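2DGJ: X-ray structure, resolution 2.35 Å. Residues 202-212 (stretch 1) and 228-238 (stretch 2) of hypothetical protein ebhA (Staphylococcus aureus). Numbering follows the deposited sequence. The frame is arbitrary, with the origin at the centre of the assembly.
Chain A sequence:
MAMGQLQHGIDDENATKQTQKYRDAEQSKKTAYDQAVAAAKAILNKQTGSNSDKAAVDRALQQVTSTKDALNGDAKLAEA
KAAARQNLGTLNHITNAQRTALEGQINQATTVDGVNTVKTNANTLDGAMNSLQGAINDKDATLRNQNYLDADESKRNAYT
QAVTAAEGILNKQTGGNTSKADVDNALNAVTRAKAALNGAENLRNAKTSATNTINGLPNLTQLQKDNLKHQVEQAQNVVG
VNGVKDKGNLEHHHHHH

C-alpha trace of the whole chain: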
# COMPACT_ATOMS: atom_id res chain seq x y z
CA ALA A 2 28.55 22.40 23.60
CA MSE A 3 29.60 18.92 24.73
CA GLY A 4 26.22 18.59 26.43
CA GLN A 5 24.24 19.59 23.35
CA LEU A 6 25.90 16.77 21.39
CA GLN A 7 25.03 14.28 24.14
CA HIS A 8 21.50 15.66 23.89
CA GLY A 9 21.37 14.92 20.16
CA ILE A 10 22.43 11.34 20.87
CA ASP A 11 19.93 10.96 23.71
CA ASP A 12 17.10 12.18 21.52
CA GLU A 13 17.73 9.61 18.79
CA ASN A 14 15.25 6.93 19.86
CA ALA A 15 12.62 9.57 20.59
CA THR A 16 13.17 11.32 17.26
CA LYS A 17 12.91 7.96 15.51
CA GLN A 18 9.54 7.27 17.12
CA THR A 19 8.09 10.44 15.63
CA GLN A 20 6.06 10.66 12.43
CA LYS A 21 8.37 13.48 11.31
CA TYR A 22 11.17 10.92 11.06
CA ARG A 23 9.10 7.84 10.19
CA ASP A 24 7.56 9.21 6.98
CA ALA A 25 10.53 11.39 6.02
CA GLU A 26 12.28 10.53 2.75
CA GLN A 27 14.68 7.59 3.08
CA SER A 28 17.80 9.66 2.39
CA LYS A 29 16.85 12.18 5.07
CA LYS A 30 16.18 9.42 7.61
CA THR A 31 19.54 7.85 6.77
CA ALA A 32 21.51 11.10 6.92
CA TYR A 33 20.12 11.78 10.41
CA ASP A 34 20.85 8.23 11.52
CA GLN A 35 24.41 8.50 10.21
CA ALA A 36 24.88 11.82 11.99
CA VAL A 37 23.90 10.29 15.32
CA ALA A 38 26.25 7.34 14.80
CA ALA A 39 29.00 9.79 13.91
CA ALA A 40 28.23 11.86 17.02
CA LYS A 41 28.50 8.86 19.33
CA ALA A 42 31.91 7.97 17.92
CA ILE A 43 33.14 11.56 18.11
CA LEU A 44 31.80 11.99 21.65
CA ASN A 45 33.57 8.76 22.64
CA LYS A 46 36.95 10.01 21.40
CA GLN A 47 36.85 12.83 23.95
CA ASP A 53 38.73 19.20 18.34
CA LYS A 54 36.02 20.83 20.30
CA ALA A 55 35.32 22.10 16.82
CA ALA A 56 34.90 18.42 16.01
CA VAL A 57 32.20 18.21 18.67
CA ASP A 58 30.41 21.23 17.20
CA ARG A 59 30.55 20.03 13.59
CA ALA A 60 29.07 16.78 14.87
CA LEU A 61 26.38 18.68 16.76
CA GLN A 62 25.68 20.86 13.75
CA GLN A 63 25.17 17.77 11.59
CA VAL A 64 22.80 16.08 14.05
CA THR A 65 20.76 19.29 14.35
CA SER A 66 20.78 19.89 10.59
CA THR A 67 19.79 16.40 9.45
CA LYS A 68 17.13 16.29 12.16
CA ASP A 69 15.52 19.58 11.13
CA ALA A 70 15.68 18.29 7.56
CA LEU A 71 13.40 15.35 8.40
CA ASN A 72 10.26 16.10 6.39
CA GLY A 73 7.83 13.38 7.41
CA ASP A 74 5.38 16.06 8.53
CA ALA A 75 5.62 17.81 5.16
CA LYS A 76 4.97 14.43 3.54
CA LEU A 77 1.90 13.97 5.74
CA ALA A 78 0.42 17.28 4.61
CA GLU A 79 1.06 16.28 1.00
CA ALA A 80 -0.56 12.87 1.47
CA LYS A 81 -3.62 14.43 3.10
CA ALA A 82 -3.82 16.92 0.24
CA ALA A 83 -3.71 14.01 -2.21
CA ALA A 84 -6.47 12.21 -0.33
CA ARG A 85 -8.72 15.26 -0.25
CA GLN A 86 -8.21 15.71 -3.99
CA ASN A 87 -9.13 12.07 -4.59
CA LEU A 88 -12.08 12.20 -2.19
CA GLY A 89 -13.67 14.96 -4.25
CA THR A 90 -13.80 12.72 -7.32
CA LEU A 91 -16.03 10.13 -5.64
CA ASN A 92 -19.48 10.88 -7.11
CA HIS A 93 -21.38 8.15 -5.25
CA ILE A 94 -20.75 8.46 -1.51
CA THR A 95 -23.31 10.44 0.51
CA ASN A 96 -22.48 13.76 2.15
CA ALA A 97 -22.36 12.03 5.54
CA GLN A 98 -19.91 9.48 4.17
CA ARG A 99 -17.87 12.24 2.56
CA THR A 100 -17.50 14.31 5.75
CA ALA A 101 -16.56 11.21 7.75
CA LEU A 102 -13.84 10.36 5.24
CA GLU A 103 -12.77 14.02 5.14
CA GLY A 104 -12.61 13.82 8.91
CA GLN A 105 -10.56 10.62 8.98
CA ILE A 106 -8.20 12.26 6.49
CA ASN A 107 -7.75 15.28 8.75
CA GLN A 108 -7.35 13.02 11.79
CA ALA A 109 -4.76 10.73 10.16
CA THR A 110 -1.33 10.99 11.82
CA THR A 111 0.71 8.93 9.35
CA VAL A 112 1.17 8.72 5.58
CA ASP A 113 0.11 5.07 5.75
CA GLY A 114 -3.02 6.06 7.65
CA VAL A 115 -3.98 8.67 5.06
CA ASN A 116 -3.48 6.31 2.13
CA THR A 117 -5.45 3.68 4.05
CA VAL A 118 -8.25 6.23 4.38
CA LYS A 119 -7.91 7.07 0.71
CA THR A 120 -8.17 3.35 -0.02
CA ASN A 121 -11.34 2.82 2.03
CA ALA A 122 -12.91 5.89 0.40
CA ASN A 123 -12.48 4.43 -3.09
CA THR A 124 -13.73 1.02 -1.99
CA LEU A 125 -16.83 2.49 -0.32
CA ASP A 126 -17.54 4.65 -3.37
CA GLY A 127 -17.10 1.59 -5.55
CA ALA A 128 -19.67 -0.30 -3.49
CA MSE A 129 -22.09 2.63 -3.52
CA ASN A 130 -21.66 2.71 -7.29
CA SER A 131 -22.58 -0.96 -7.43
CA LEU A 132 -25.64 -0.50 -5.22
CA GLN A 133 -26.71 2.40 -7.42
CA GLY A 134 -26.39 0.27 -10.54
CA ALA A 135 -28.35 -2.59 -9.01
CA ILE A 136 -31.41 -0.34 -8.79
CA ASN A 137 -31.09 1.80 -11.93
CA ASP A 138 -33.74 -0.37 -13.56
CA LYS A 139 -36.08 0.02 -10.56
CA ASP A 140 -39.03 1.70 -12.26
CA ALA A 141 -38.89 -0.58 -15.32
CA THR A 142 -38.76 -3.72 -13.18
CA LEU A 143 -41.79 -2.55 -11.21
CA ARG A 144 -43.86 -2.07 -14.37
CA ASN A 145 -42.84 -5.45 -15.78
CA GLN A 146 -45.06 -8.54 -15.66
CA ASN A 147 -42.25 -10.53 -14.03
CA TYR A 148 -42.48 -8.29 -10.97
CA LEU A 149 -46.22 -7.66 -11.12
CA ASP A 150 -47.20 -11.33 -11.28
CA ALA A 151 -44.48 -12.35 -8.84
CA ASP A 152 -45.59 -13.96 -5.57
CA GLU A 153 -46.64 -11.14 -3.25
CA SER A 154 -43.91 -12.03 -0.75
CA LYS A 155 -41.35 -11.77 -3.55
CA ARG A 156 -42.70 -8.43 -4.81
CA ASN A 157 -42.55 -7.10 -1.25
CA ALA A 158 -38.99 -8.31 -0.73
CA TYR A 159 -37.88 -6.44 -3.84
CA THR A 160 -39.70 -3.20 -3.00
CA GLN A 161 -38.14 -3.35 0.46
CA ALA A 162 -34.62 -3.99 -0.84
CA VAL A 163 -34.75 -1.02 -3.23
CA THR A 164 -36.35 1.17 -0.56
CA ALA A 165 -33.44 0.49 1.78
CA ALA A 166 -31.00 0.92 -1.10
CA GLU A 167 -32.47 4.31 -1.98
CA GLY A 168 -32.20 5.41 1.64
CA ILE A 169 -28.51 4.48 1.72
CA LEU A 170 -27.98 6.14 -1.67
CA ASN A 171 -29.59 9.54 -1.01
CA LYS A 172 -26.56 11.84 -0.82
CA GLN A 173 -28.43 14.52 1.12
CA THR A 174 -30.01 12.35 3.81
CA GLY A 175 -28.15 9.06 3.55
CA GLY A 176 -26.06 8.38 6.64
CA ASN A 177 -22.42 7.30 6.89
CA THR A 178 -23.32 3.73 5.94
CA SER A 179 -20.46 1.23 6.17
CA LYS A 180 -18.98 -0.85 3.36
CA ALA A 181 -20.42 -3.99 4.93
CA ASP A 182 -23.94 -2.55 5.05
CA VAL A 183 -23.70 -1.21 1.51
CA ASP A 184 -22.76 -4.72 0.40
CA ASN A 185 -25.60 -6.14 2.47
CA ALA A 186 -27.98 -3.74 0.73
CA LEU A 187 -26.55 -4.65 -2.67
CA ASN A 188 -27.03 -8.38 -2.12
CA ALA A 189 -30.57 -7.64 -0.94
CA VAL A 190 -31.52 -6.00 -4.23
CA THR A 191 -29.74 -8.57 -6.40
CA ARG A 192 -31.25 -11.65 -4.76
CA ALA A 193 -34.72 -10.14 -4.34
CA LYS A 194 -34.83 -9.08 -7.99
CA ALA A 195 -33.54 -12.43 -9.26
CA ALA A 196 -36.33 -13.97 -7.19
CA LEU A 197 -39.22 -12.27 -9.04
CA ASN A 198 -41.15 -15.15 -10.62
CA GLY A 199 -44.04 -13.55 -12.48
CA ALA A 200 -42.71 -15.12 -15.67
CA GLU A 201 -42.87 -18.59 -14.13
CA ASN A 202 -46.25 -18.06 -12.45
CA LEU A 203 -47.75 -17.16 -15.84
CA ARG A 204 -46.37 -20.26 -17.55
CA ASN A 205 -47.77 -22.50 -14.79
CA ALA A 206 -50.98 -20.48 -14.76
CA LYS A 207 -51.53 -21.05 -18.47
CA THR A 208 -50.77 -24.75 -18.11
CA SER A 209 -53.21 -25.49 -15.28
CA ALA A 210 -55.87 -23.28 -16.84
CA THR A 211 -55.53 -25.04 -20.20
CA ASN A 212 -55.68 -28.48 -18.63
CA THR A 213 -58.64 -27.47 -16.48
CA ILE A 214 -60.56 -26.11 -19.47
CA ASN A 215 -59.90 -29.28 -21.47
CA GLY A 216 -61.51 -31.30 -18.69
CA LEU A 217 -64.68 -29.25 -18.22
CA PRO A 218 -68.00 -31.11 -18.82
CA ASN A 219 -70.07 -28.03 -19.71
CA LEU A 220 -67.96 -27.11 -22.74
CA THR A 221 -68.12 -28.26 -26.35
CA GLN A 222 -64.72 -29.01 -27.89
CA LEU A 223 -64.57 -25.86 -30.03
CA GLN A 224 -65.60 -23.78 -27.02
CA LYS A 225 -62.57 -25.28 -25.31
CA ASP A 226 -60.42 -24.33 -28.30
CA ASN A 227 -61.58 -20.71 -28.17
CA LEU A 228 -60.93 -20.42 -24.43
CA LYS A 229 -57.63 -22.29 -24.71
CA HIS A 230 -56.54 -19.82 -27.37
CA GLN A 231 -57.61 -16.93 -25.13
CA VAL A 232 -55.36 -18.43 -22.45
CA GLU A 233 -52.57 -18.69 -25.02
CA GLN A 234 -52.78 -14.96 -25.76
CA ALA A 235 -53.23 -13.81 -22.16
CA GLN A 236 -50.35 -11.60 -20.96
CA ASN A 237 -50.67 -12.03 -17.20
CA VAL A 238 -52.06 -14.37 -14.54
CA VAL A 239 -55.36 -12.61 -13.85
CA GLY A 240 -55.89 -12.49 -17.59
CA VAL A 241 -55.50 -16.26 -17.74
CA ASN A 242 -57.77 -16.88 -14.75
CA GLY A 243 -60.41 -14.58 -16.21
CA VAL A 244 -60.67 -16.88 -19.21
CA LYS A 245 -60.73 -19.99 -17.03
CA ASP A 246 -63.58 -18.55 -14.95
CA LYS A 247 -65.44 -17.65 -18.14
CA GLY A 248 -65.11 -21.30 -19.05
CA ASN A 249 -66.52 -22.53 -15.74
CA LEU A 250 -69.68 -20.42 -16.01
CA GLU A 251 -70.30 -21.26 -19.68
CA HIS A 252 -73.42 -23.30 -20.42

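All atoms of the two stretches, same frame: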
# COMPACT_ATOMS: atom_id res chain seq x y z
N ASN A 202 -44.86 -17.91 -12.90
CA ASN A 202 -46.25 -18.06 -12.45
C ASN A 202 -47.22 -18.05 -13.63
O ASN A 202 -48.24 -18.73 -13.62
CB ASN A 202 -46.62 -16.95 -11.47
CG ASN A 202 -46.03 -17.16 -10.09
OD1 ASN A 202 -45.68 -18.28 -9.72
ND2 ASN A 202 -45.92 -16.07 -9.33
N LEU A 203 -46.90 -17.26 -14.65
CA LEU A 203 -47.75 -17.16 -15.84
C LEU A 203 -47.71 -18.44 -16.66
O LEU A 203 -48.73 -18.89 -17.18
CB LEU A 203 -47.30 -15.97 -16.71
CG LEU A 203 -48.06 -15.81 -18.03
CD1 LEU A 203 -49.55 -15.61 -17.75
CD2 LEU A 203 -47.49 -14.62 -18.80
N ARG A 204 -46.52 -19.02 -16.79
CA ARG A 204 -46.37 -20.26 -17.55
C ARG A 204 -47.17 -21.38 -16.87
O ARG A 204 -47.89 -22.12 -17.53
CB ARG A 204 -44.89 -20.65 -17.62
CG ARG A 204 -44.55 -21.68 -18.68
CD ARG A 204 -44.15 -21.04 -20.01
NE ARG A 204 -45.23 -20.98 -20.99
CZ ARG A 204 -45.99 -19.92 -21.23
NH1 ARG A 204 -45.79 -18.78 -20.56
NH2 ARG A 204 -46.94 -19.97 -22.15
N ASN A 205 -47.04 -21.49 -15.55
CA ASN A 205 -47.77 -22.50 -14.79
C ASN A 205 -49.26 -22.19 -14.81
O ASN A 205 -50.10 -23.09 -14.88
CB ASN A 205 -47.27 -22.54 -13.33
CG ASN A 205 -45.85 -23.07 -13.22
OD1 ASN A 205 -45.54 -24.15 -13.72
ND2 ASN A 205 -44.99 -22.31 -12.54
N ALA A 206 -49.59 -20.90 -14.75
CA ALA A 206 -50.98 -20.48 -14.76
C ALA A 206 -51.67 -20.91 -16.05
O ALA A 206 -52.78 -21.43 -16.03
CB ALA A 206 -51.06 -18.97 -14.62
N LYS A 207 -50.99 -20.69 -17.17
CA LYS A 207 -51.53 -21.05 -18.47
C LYS A 207 -51.67 -22.56 -18.63
O LYS A 207 -52.60 -23.05 -19.28
CB LYS A 207 -50.63 -20.51 -19.59
CG LYS A 207 -50.56 -19.00 -19.68
CD LYS A 207 -49.84 -18.55 -20.94
CE LYS A 207 -49.89 -17.04 -21.10
NZ LYS A 207 -49.36 -16.64 -22.42
N THR A 208 -50.75 -23.30 -18.02
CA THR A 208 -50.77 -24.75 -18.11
C THR A 208 -51.94 -25.36 -17.35
O THR A 208 -52.68 -26.20 -17.89
CB THR A 208 -49.45 -25.37 -17.59
OG1 THR A 208 -48.36 -24.96 -18.42
CG2 THR A 208 -49.52 -26.89 -17.57
N SER A 209 -52.13 -24.95 -16.10
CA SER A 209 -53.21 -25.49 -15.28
C SER A 209 -54.56 -25.04 -15.80
O SER A 209 -55.53 -25.80 -15.74
CB SER A 209 -53.05 -25.06 -13.82
OG SER A 209 -53.43 -23.71 -13.64
N ALA A 210 -54.63 -23.82 -16.30
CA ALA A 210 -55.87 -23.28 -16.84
C ALA A 210 -56.27 -24.02 -18.11
O ALA A 210 -57.44 -24.30 -18.33
CB ALA A 210 -55.72 -21.80 -17.13
N THR A 211 -55.28 -24.33 -18.95
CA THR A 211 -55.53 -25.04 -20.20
C THR A 211 -55.98 -26.46 -19.92
O THR A 211 -56.91 -26.97 -20.55
CB THR A 211 -54.26 -25.08 -21.08
OG1 THR A 211 -53.99 -23.76 -21.57
CG2 THR A 211 -54.46 -26.02 -22.25
N ASN A 212 -55.32 -27.12 -18.97
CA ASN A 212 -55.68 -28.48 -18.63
C ASN A 212 -57.04 -28.54 -17.94
O ASN A 212 -57.78 -29.51 -18.09
CB ASN A 212 -54.61 -29.11 -17.72
CG ASN A 212 -53.29 -29.33 -18.45
OD1 ASN A 212 -53.27 -29.55 -19.66
ND2 ASN A 212 -52.19 -29.29 -17.70
N LEU A 228 -61.45 -20.76 -25.75
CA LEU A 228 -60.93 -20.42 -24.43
C LEU A 228 -59.44 -20.73 -24.29
O LEU A 228 -58.69 -19.94 -23.73
CB LEU A 228 -61.73 -21.17 -23.36
CG LEU A 228 -62.94 -20.46 -22.73
CD1 LEU A 228 -63.57 -19.49 -23.70
CD2 LEU A 228 -63.94 -21.51 -22.29
N LYS A 229 -59.03 -21.90 -24.78
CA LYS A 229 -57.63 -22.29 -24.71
C LYS A 229 -56.76 -21.29 -25.46
O LYS A 229 -55.65 -20.98 -25.03
CB LYS A 229 -57.45 -23.70 -25.28
CG LYS A 229 -58.04 -24.80 -24.40
CD LYS A 229 -58.13 -26.14 -25.12
CE LYS A 229 -56.77 -26.79 -25.31
NZ LYS A 229 -56.90 -28.17 -25.86
N HIS A 230 -57.27 -20.79 -26.58
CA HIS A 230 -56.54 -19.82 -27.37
C HIS A 230 -56.48 -18.50 -26.60
O HIS A 230 -55.46 -17.80 -26.64
CB HIS A 230 -57.22 -19.59 -28.72
CG HIS A 230 -56.43 -18.75 -29.67
ND1 HIS A 230 -55.19 -19.15 -30.15
CD2 HIS A 230 -56.67 -17.55 -30.22
CE1 HIS A 230 -54.72 -18.22 -30.96
NE2 HIS A 230 -55.61 -17.23 -31.02
N GLN A 231 -57.56 -18.16 -25.91
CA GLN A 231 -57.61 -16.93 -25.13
C GLN A 231 -56.57 -17.01 -24.01
O GLN A 231 -56.00 -15.99 -23.60
CB GLN A 231 -59.00 -16.72 -24.54
CG GLN A 231 -60.13 -16.79 -25.57
CD GLN A 231 -61.32 -15.94 -25.18
OE1 GLN A 231 -61.74 -15.92 -24.02
NE2 GLN A 231 -61.88 -15.23 -26.15
N VAL A 232 -56.34 -18.22 -23.51
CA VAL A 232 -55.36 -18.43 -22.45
C VAL A 232 -53.97 -18.26 -23.06
O VAL A 232 -53.06 -17.69 -22.45
CB VAL A 232 -55.46 -19.86 -21.88
CG1 VAL A 232 -54.27 -20.15 -20.98
CG2 VAL A 232 -56.77 -20.02 -21.10
N GLU A 233 -53.82 -18.76 -24.28
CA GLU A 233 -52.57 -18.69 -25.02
C GLU A 233 -52.12 -17.24 -25.24
O GLU A 233 -50.94 -16.93 -25.16
CB GLU A 233 -52.73 -19.41 -26.36
CG GLU A 233 -51.46 -19.54 -27.20
CD GLU A 233 -51.00 -18.23 -27.81
OE1 GLU A 233 -51.80 -17.58 -28.51
OE2 GLU A 233 -49.83 -17.86 -27.59
N GLN A 234 -53.09 -16.36 -25.50
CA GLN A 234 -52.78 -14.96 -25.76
C GLN A 234 -52.74 -14.07 -24.52
O GLN A 234 -52.28 -12.92 -24.60
CB GLN A 234 -53.77 -14.40 -26.78
CG GLN A 234 -53.73 -15.11 -28.13
CD GLN A 234 -54.51 -14.37 -29.21
OE1 GLN A 234 -55.56 -14.83 -29.66
NE2 GLN A 234 -53.99 -13.22 -29.62
N ALA A 235 -53.22 -14.58 -23.40
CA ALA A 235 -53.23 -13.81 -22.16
C ALA A 235 -51.80 -13.36 -21.82
O ALA A 235 -50.84 -14.11 -22.03
CB ALA A 235 -53.80 -14.64 -21.03
N GLN A 236 -51.66 -12.15 -21.30
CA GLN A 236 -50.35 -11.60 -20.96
C GLN A 236 -49.97 -11.68 -19.49
O GLN A 236 -48.80 -11.51 -19.14
CB GLN A 236 -50.23 -10.16 -21.44
CG GLN A 236 -50.00 -10.02 -22.93
CD GLN A 236 -49.93 -8.57 -23.38
OE1 GLN A 236 -50.95 -7.90 -23.50
NE2 GLN A 236 -48.72 -8.09 -23.63
N ASN A 237 -50.95 -11.92 -18.62
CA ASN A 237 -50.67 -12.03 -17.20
C ASN A 237 -51.59 -13.04 -16.52
O ASN A 237 -52.57 -13.48 -17.12
CB ASN A 237 -50.77 -10.66 -16.53
CG ASN A 237 -52.18 -10.11 -16.54
OD1 ASN A 237 -52.94 -10.32 -17.48
ND2 ASN A 237 -52.51 -9.36 -15.49
N VAL A 238 -51.28 -13.40 -15.28
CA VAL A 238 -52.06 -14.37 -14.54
C VAL A 238 -53.56 -14.10 -14.46
O VAL A 238 -54.37 -14.96 -14.84
CB VAL A 238 -51.50 -14.53 -13.10
CG1 VAL A 238 -52.38 -15.48 -12.28
CG2 VAL A 238 -50.09 -15.08 -13.15

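Stretch 2 enters the contact as a helix running almost exactly antiparallel to the helix of stretch 1, with an angle of 178° between their directions and a closest approach of 9.7 Å between their axes. Leu228 begins the stretch buried but out of reach of stretch 1. The first contact comes one residue later, where the aliphatic part of Lys229 packs on Thr211: CE of Lys229 lies 3.9 Å from CG2 of Thr211. The lysine thus contributes its methylene chain to this interface, while its NZ is hydrogen-bonded elsewhere in the structure. The CA-to-CB bond of His230 points away from stretch 1 and Gln231 lies out of reach, so the next turn is carried by Val232.

Val232 is buried, directs its CA-to-CB bond toward stretch 1 and has the largest area covered by the other stretch. Its CG1 is a common point of contact, lying 3.9 Å from CB of Lys207, 4.4 Å from CB of Ala210 and 3.7 Å from OG1 of Thr211. These three residues lie along one side of their helix, and CG1 of Val232 also comes close to the backbone there, 3.8 Å from CA of Lys207. The Thr211 hydroxyl is not left unpaired against this apolar group, because OG1 donates a hydrogen bond of 2.8 Å to O of Lys207, one turn back in its own helix.

At Glu233 and Ala235 the contact is polar. The CA-to-CB bond of Glu233 points away from stretch 1, and the residue takes part through its backbone: NZ of Lys207 donates a hydrogen bond of 3.2 Å to O of Glu233 and another of 3.0 Å to O of Ala235. The lysine, m at chi1 and t at the three angles that follow, is nearly fully extended, which carries its amine to the carbonyls where the helix gives way to the loop. On the way, its CE passes 3.5 Å from O of Val232.

In the loop, the CA-to-CB bonds of Gln236 and Asn237 point away from stretch 1, and both residues offer backbone to Leu203. CD2 of Leu203 lies 3.4 Å from O of Gln236, and CD1 of Leu203 is 3.5 Å from C of Asn237, so the leucine packs against the main chain of the turn. Asn237 occupies the N-cap position of the following helix, its side chain capping a backbone N just past the stretch. Val238 closes the contact with an apolar pair, its CG2 4.3 Å from CB of Ala206; CG2 of Val238 also makes a van der Waals contact with the backbone, 4.1 Å from O of Asn202.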